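Local coordinates for seryl-tRNA synthetase (Pyrococcus horikoshii, PDB 2DQ0) that catalyses the ATP-dependent attachment of L-serine to its cognate tRNA as a homodimeric class-II aminoacyl-tRNA synthetase, at the interface of chains A and B. Sequence-based numbering; all coordinates share one arbitrary frame. Chains: chain A/B, Seryl-tRNA synthetase.

Contact 1: the interface of chains A and B. Residues chain A 240-243, 249; chain B 220, 240-244, 249.
The extended loops 240-243 of the two chains run antiparallel across the dimer axis, flanked by the short strands 248-249 of both chains and strand 220-221 of chain B. The loops pair as a minimal beta bridge centred on A:Val242 and B:Val242: A:Glu243 N donates to B:Lys241 O at 2.8 Å and B:Glu243 N to A:Lys241 O at 2.9 Å, each donor lying in the carbonyl plane. Salt bridges close both ends. The chain of B:Lys241 leaves with CG anti to the backbone N (chi1 174°), stays extended and bends only at its tip (chi4 -65°), so that NZ reaches A:Glu243 OE2 at 2.7 Å from above the carboxylate plane. The same ammonium also donates to B:Val242 O, 3.0 Å away, while its CD packs against the carboxylate. An alanine here would take away the ammonium and the aliphatic chain over the carboxylate, and would probably leave A:Glu243 less firmly placed. A water bridges A:Glu243 OE2 to B:Asp244 N. On the apolar side, B:Met220 bends at chi3 (103°) to set CE over the centre of the A:Tyr240 ring, 3.8 Å from its centroid, and against A:Leu249 CD1. A:Leu249 and B:Leu249 meet tip to tip, CD2 of A:Leu249 lying 3.6 Å from CD1 of B:Leu249. Backbone pairing, charged clamps and this apolar cluster together join the subunits of the homodimer.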
ATOM      1  N   TYR A 240       5.029   1.152  -9.439  1.00 43.89           N
ATOM      2  CA  TYR A 240       6.073   1.563  -8.499  1.00 44.03           C
ATOM      3  C   TYR A 240       6.829   0.322  -8.040  1.00 47.26           C
ATOM      4  O   TYR A 240       6.213  -0.706  -7.702  1.00 40.59           O
ATOM      5  CB  TYR A 240       5.489   2.173  -7.221  1.00 37.18           C
ATOM      6  CG  TYR A 240       4.906   3.554  -7.323  1.00 40.02           C
ATOM      7  CD1 TYR A 240       5.726   4.664  -7.523  1.00 40.15           C
ATOM      8  CD2 TYR A 240       3.538   3.766  -7.150  1.00 32.24           C
ATOM      9  CE1 TYR A 240       5.205   5.960  -7.543  1.00 44.17           C
ATOM     10  CE2 TYR A 240       3.005   5.063  -7.168  1.00 45.58           C
ATOM     11  CZ  TYR A 240       3.847   6.152  -7.367  1.00 43.68           C
ATOM     12  OH  TYR A 240       3.331   7.422  -7.424  1.00 56.53           O
ATOM     13  N   LYS A 241       8.156   0.415  -8.021  1.00 43.35           N
ATOM     14  CA  LYS A 241       8.956  -0.687  -7.531  1.00 46.11           C
ATOM     15  C   LYS A 241       9.530  -0.249  -6.185  1.00 50.51           C
ATOM     16  O   LYS A 241       9.806   0.941  -5.987  1.00 48.87           O
ATOM     17  CB  LYS A 241      10.094  -1.024  -8.487  1.00 44.57           C
ATOM     18  CG  LYS A 241      10.950  -2.179  -7.970  1.00 43.35           C
ATOM     19  CD  LYS A 241      12.075  -2.503  -8.911  1.00 37.58           C
ATOM     20  CE  LYS A 241      12.924  -3.650  -8.398  1.00 45.16           C
ATOM     21  NZ  LYS A 241      13.760  -3.205  -7.251  1.00 47.45           N
ATOM     22  N   VAL A 242       9.683  -1.186  -5.249  1.00 43.69           N
ATOM     23  CA  VAL A 242      10.255  -0.814  -3.963  1.00 48.47           C
ATOM     24  C   VAL A 242      11.757  -1.090  -4.025  1.00 46.69           C
ATOM     25  O   VAL A 242      12.204  -2.084  -4.592  1.00 46.74           O
ATOM     26  CB  VAL A 242       9.556  -1.557  -2.751  1.00 43.50           C
ATOM     27  CG1 VAL A 242       8.301  -2.228  -3.205  1.00 37.34           C
ATOM     28  CG2 VAL A 242      10.479  -2.521  -2.096  1.00 35.36           C
ATOM     29  N   GLU A 243      12.531  -0.172  -3.469  1.00 46.84           N
ATOM     30  CA  GLU A 243      13.981  -0.282  -3.479  1.00 48.79           C
ATOM     31  C   GLU A 243      14.535  -1.586  -2.918  1.00 50.64           C
ATOM     32  O   GLU A 243      13.971  -2.152  -1.980  1.00 48.58           O
ATOM     33  CB  GLU A 243      14.578   0.891  -2.713  1.00 41.06           C
ATOM     34  CG  GLU A 243      15.564   1.692  -3.516  1.00 57.35           C
ATOM     35  CD  GLU A 243      15.924   3.002  -2.857  1.00 58.66           C
ATOM     36  OE1 GLU A 243      16.418   2.987  -1.706  1.00 54.60           O
ATOM     37  OE2 GLU A 243      15.712   4.043  -3.501  1.00 57.90           O
ATOM     38  N   LEU A 249       4.383  -2.507  -5.988  1.00 42.00           N
ATOM     39  CA  LEU A 249       3.083  -2.155  -5.424  1.00 42.00           C
ATOM     40  C   LEU A 249       2.066  -2.451  -6.510  1.00 39.35           C
ATOM     41  O   LEU A 249       2.247  -2.064  -7.666  1.00 39.04           O
ATOM     42  CB  LEU A 249       3.032  -0.671  -5.015  1.00 39.52           C
ATOM     43  CG  LEU A 249       4.011  -0.295  -3.897  1.00 38.47           C
ATOM     44  CD1 LEU A 249       3.838   1.154  -3.534  1.00 45.42           C
ATOM     45  CD2 LEU A 249       3.780  -1.174  -2.679  1.00 34.55           C
TER
ATOM     46  N   MET B 220       1.924   6.557   1.199  1.00 38.66           N
ATOM     47  CA  MET B 220       3.340   6.806   0.834  1.00 41.10           C
ATOM     48  C   MET B 220       3.666   8.243   1.228  1.00 38.20           C
ATOM     49  O   MET B 220       2.919   9.171   0.901  1.00 40.75           O
ATOM     50  CB  MET B 220       3.579   6.653  -0.680  1.00 38.64           C
ATOM     51  CG  MET B 220       3.538   5.225  -1.220  1.00 31.29           C
ATOM     52  SD  MET B 220       3.310   5.191  -3.013  1.00 42.39           S
ATOM     53  CE  MET B 220       4.896   4.849  -3.569  1.00 50.04           C
ATOM     54  N   TYR B 240       9.908   0.583   4.015  1.00 40.99           N
ATOM     55  CA  TYR B 240      10.190   0.311   2.600  1.00 41.80           C
ATOM     56  C   TYR B 240      10.266   1.627   1.835  1.00 40.97           C
ATOM     57  O   TYR B 240       9.380   2.479   1.975  1.00 51.08           O
ATOM     58  CB  TYR B 240       9.065  -0.514   1.956  1.00 33.01           C
ATOM     59  CG  TYR B 240       8.969  -1.956   2.387  1.00 40.04           C
ATOM     60  CD1 TYR B 240       9.796  -2.945   1.825  1.00 34.02           C
ATOM     61  CD2 TYR B 240       8.026  -2.346   3.339  1.00 40.35           C
ATOM     62  CE1 TYR B 240       9.673  -4.283   2.202  1.00 34.57           C
ATOM     63  CE2 TYR B 240       7.898  -3.674   3.722  1.00 43.15           C
ATOM     64  CZ  TYR B 240       8.722  -4.636   3.157  1.00 41.18           C
ATOM     65  OH  TYR B 240       8.606  -5.927   3.597  1.00 41.96           O
ATOM     66  N   LYS B 241      11.305   1.808   1.029  1.00 36.70           N
ATOM     67  CA  LYS B 241      11.408   3.030   0.227  1.00 36.53           C
ATOM     68  C   LYS B 241      11.045   2.691  -1.222  1.00 41.48           C
ATOM     69  O   LYS B 241      11.316   1.585  -1.688  1.00 48.58           O
ATOM     70  CB  LYS B 241      12.827   3.581   0.259  1.00 34.66           C
ATOM     71  CG  LYS B 241      13.023   4.760  -0.657  1.00 41.87           C
ATOM     72  CD  LYS B 241      14.433   5.301  -0.646  1.00 31.62           C
ATOM     73  CE  LYS B 241      14.501   6.558  -1.515  1.00 43.34           C
ATOM     74  NZ  LYS B 241      14.242   6.266  -2.968  1.00 27.63           N
ATOM     75  N   VAL B 242      10.411   3.618  -1.936  1.00 41.00           N
ATOM     76  CA  VAL B 242      10.070   3.366  -3.336  1.00 45.64           C
ATOM     77  C   VAL B 242      11.232   3.852  -4.219  1.00 41.66           C
ATOM     78  O   VAL B 242      11.811   4.903  -3.968  1.00 44.77           O
ATOM     79  CB  VAL B 242       8.732   4.067  -3.740  1.00 43.17           C
ATOM     80  CG1 VAL B 242       8.749   5.475  -3.291  1.00 62.80           C
ATOM     81  CG2 VAL B 242       8.553   4.062  -5.256  1.00 40.97           C
ATOM     82  N   GLU B 243      11.580   3.064  -5.232  1.00 47.82           N
ATOM     83  CA  GLU B 243      12.679   3.379  -6.152  1.00 46.59           C
ATOM     84  C   GLU B 243      12.536   4.719  -6.895  1.00 48.61           C
ATOM     85  O   GLU B 243      11.448   5.086  -7.334  1.00 47.01           O
ATOM     86  CB  GLU B 243      12.822   2.239  -7.181  1.00 44.12           C
ATOM     87  CG  GLU B 243      14.239   1.676  -7.370  1.00 48.69           C
ATOM     88  CD  GLU B 243      14.249   0.424  -8.246  1.00 54.91           C
ATOM     89  OE1 GLU B 243      13.861   0.526  -9.428  1.00 64.99           O
ATOM     90  OE2 GLU B 243      14.625  -0.665  -7.758  1.00 48.37           O
ATOM     91  N   ASP B 244      13.650   5.438  -7.030  1.00 53.69           N
ATOM     92  CA  ASP B 244      13.692   6.713  -7.754  1.00 52.55           C
ATOM     93  C   ASP B 244      12.627   7.682  -7.293  1.00 55.31           C
ATOM     94  O   ASP B 244      12.068   8.407  -8.108  1.00 61.59           O
ATOM     95  CB  ASP B 244      13.489   6.471  -9.251  1.00 56.99           C
ATOM     96  CG  ASP B 244      14.359   5.345  -9.792  1.00 70.31           C
ATOM     97  OD1 ASP B 244      13.876   4.576 -10.660  1.00 66.01           O
ATOM     98  OD2 ASP B 244      15.523   5.234  -9.355  1.00 70.85           O
ATOM     99  N   LEU B 249       6.738   3.835   2.087  1.00 36.84           N
ATOM    100  CA  LEU B 249       5.515   3.136   2.447  1.00 35.49           C
ATOM    101  C   LEU B 249       5.299   3.312   3.928  1.00 35.00           C
ATOM    102  O   LEU B 249       6.213   3.086   4.727  1.00 34.31           O
ATOM    103  CB  LEU B 249       5.641   1.664   2.062  1.00 35.26           C
ATOM    104  CG  LEU B 249       5.462   1.459   0.547  1.00 32.25           C
ATOM    105  CD1 LEU B 249       5.726   0.029   0.136  1.00 38.82           C
ATOM    106  CD2 LEU B 249       4.035   1.809   0.200  1.00 41.19           C
TER
HETATM  107  O   HOH W   1      16.012   4.568  -6.077  1.00 54.54           O

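Contact 2: the interface of chains A and B. Residues chain A 224, 259-262, 264; chain B 176, 179-180, 187.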
ATOM      1  N   PHE A 224       7.569 -11.049 -11.593  1.00 43.37           N
ATOM      2  CA  PHE A 224       6.955 -11.949 -12.564  1.00 41.97           C
ATOM      3  C   PHE A 224       5.437 -11.874 -12.596  1.00 41.08           C
ATOM      4  O   PHE A 224       4.852 -12.012 -13.657  1.00 48.14           O
ATOM      5  CB  PHE A 224       7.427 -13.397 -12.348  1.00 29.04           C
ATOM      6  CG  PHE A 224       6.643 -14.144 -11.338  1.00 32.36           C
ATOM      7  CD1 PHE A 224       5.586 -14.956 -11.732  1.00 24.49           C
ATOM      8  CD2 PHE A 224       6.982 -14.076  -9.984  1.00 30.51           C
ATOM      9  CE1 PHE A 224       4.865 -15.711 -10.800  1.00 34.90           C
ATOM     10  CE2 PHE A 224       6.272 -14.821  -9.045  1.00 44.45           C
ATOM     11  CZ  PHE A 224       5.207 -15.649  -9.457  1.00 42.35           C
ATOM     12  N   GLY A 259      -1.783 -13.774 -10.449  1.00 45.92           N
ATOM     13  CA  GLY A 259      -0.603 -14.522 -10.080  1.00 43.49           C
ATOM     14  C   GLY A 259      -0.934 -15.616  -9.074  1.00 46.22           C
ATOM     15  O   GLY A 259      -0.184 -16.580  -8.933  1.00 50.04           O
ATOM     16  N   MET A 260      -2.060 -15.474  -8.382  1.00 39.79           N
ATOM     17  CA  MET A 260      -2.486 -16.448  -7.373  1.00 48.66           C
ATOM     18  C   MET A 260      -2.381 -17.922  -7.793  1.00 54.27           C
ATOM     19  O   MET A 260      -2.047 -18.779  -6.984  1.00 55.57           O
ATOM     20  CB  MET A 260      -3.926 -16.146  -6.931  1.00 49.19           C
ATOM     21  CG  MET A 260      -4.507 -17.127  -5.917  1.00 44.29           C
ATOM     22  SD  MET A 260      -6.225 -16.730  -5.459  1.00 57.36           S
ATOM     23  CE  MET A 260      -6.061 -16.558  -3.734  1.00 52.23           C
ATOM     24  N   HIS A 261      -2.679 -18.216  -9.053  1.00 54.57           N
ATOM     25  CA  HIS A 261      -2.614 -19.585  -9.541  1.00 52.38           C
ATOM     26  C   HIS A 261      -1.556 -19.781 -10.623  1.00 52.69           C
ATOM     27  O   HIS A 261      -1.677 -20.665 -11.465  1.00 54.73           O
ATOM     28  CB  HIS A 261      -3.984 -20.020 -10.070  1.00 46.62           C
ATOM     29  CG  HIS A 261      -5.022 -20.170  -9.004  1.00 43.98           C
ATOM     30  ND1 HIS A 261      -4.949 -21.141  -8.026  1.00 51.39           N
ATOM     31  CD2 HIS A 261      -6.160 -19.475  -8.763  1.00 47.55           C
ATOM     32  CE1 HIS A 261      -5.999 -21.037  -7.227  1.00 52.12           C
ATOM     33  NE2 HIS A 261      -6.749 -20.035  -7.653  1.00 52.24           N
ATOM     34  N   ALA A 262      -0.527 -18.942 -10.604  1.00 55.90           N
ATOM     35  CA  ALA A 262       0.562 -19.051 -11.571  1.00 53.30           C
ATOM     36  C   ALA A 262       1.180 -20.439 -11.417  1.00 53.74           C
ATOM     37  O   ALA A 262       1.341 -20.921 -10.300  1.00 57.05           O
ATOM     38  CB  ALA A 262       1.628 -17.977 -11.303  1.00 44.94           C
ATOM     39  N   GLU A 264      -0.009 -23.541 -12.371  1.00 54.66           N
ATOM     40  CA  GLU A 264      -0.896 -24.575 -11.868  1.00 52.46           C
ATOM     41  C   GLU A 264      -1.645 -25.167 -13.032  1.00 55.58           C
ATOM     42  O   GLU A 264      -1.806 -24.536 -14.083  1.00 54.93           O
ATOM     43  CB  GLU A 264      -1.943 -24.026 -10.881  1.00 52.77           C
ATOM     44  CG  GLU A 264      -1.397 -23.422  -9.593  1.00 56.94           C
ATOM     45  CD  GLU A 264      -2.499 -23.086  -8.595  1.00 58.38           C
ATOM     46  OE1 GLU A 264      -2.240 -22.314  -7.650  1.00 52.74           O
ATOM     47  OE2 GLU A 264      -3.628 -23.600  -8.744  1.00 78.22           O
TER
ATOM     48  N   ARG B 176       0.282 -19.831  -1.739  1.00 35.94           N
ATOM     49  CA  ARG B 176       0.215 -19.021  -2.939  1.00 48.63           C
ATOM     50  C   ARG B 176       0.762 -17.590  -2.749  1.00 45.50           C
ATOM     51  O   ARG B 176       1.335 -17.002  -3.672  1.00 43.95           O
ATOM     52  CB  ARG B 176      -1.198 -19.031  -3.488  1.00 42.93           C
ATOM     53  CG  ARG B 176      -1.538 -20.376  -4.072  1.00 41.85           C
ATOM     54  CD  ARG B 176      -2.886 -20.351  -4.726  1.00 40.13           C
ATOM     55  NE  ARG B 176      -3.156 -21.588  -5.437  1.00 47.10           N
ATOM     56  CZ  ARG B 176      -3.727 -22.658  -4.894  1.00 52.29           C
ATOM     57  NH1 ARG B 176      -3.931 -23.739  -5.637  1.00 45.71           N
ATOM     58  NH2 ARG B 176      -4.106 -22.647  -3.617  1.00 40.99           N
ATOM     59  N   LYS B 179       4.364 -17.666  -3.157  1.00 37.69           N
ATOM     60  CA  LYS B 179       4.725 -17.826  -4.548  1.00 38.73           C
ATOM     61  C   LYS B 179       4.827 -16.484  -5.239  1.00 42.81           C
ATOM     62  O   LYS B 179       5.832 -16.147  -5.851  1.00 46.88           O
ATOM     63  CB  LYS B 179       3.679 -18.703  -5.265  1.00 38.48           C
ATOM     64  CG  LYS B 179       3.858 -18.784  -6.781  1.00 33.31           C
ATOM     65  CD  LYS B 179       2.820 -19.684  -7.443  1.00 31.88           C
ATOM     66  CE  LYS B 179       1.401 -19.357  -7.023  1.00 39.99           C
ATOM     67  NZ  LYS B 179       0.425 -20.359  -7.572  1.00 43.37           N
ATOM     68  N   VAL B 180       3.764 -15.714  -5.086  1.00 43.64           N
ATOM     69  CA  VAL B 180       3.602 -14.433  -5.714  1.00 39.41           C
ATOM     70  C   VAL B 180       4.333 -13.233  -5.093  1.00 44.49           C
ATOM     71  O   VAL B 180       4.646 -12.265  -5.802  1.00 47.58           O
ATOM     72  CB  VAL B 180       2.096 -14.134  -5.783  1.00 37.63           C
ATOM     73  CG1 VAL B 180       1.663 -13.401  -4.550  1.00 37.95           C
ATOM     74  CG2 VAL B 180       1.773 -13.366  -6.982  1.00 51.42           C
ATOM     75  N   TYR B 187      -2.931 -14.266   1.538  1.00 47.39           N
ATOM     76  CA  TYR B 187      -4.188 -13.936   0.886  1.00 46.54           C
ATOM     77  C   TYR B 187      -5.174 -14.262   1.988  1.00 44.50           C
ATOM     78  O   TYR B 187      -5.098 -15.334   2.577  1.00 46.45           O
ATOM     79  CB  TYR B 187      -4.537 -14.827  -0.307  1.00 39.83           C
ATOM     80  CG  TYR B 187      -3.764 -14.585  -1.588  1.00 41.75           C
ATOM     81  CD1 TYR B 187      -2.472 -15.067  -1.735  1.00 40.05           C
ATOM     82  CD2 TYR B 187      -4.359 -13.939  -2.680  1.00 38.63           C
ATOM     83  CE1 TYR B 187      -1.784 -14.925  -2.926  1.00 42.52           C
ATOM     84  CE2 TYR B 187      -3.671 -13.790  -3.892  1.00 44.16           C
ATOM     85  CZ  TYR B 187      -2.376 -14.292  -3.995  1.00 41.58           C
ATOM     86  OH  TYR B 187      -1.652 -14.170  -5.147  1.00 47.51           O
TER
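Helix 175-180 and the start of strand 187-189 of chain B meet the end of helix 254-259, the following loop 260-262 and the first residue of strand 264-267 of chain A, with helix 223-227 of chain A alongside. B:Arg176 and B:Lys179, one helical turn apart, carry the polar contact. The arginine, extended from CG to NE, crosses A:Glu264 at about a right angle and grips the carboxylate side-on. Its NE donates to the syn lone pair of OE1 of A:Glu264 at 2.5 Å, and NH1 reaches OE2 of A:Glu264 at 3.1 Å from above the carboxylate plane, the two planes being turned 48° apart. A:His261 steadies the acid from its own chain, its ND1 donating to A:Glu264 OE1 at 3.0 Å, and its CE1 lies over one face of the guanidinium near the rim. B:Lys179 starts with CG anti to the backbone N and bends at chi3 (50°), bringing NZ to the turn after the helix. There it donates to A:Ala262 O at 2.9 Å, on a lone pair, and to A:Met260 O at 3.0 Å from above the carbonyl plane. A salt bridge of 3.3 Å also links B:Lys179 NZ to A:Glu264 OE1, so that positive charge gathers around this oxygen and is likely to favour the ionised acid. Beside the charged cluster, A:Met260 bends at chi3 (-123°) and lays CE over the face of the B:Tyr187 ring, 3.8 Å from its centroid. The edge of the A:Phe224 ring faces B:Lys179 O in plane. The patch thus ties a helix of one subunit to the backbone turn and acidic strand start of the other, reinforcing the homodimer.

The centres of contact 1 and contact 2 lie about 21 Å apart on the same A-B interface, and they have no residue in common. In chain A they are nevertheless close in sequence: strand 248-249 of contact 1 is followed by helix 254-259, whose end enters contact 2. Contact 1 brings equivalent loops together around the two-fold axis, whereas contact 2 joins different segments of the two chains and therefore recurs with the chains exchanged. A central join with paired outlying anchors is likely to limit rocking and twisting between subunits, which may matter for an enzyme whose tRNA binds across the dimer.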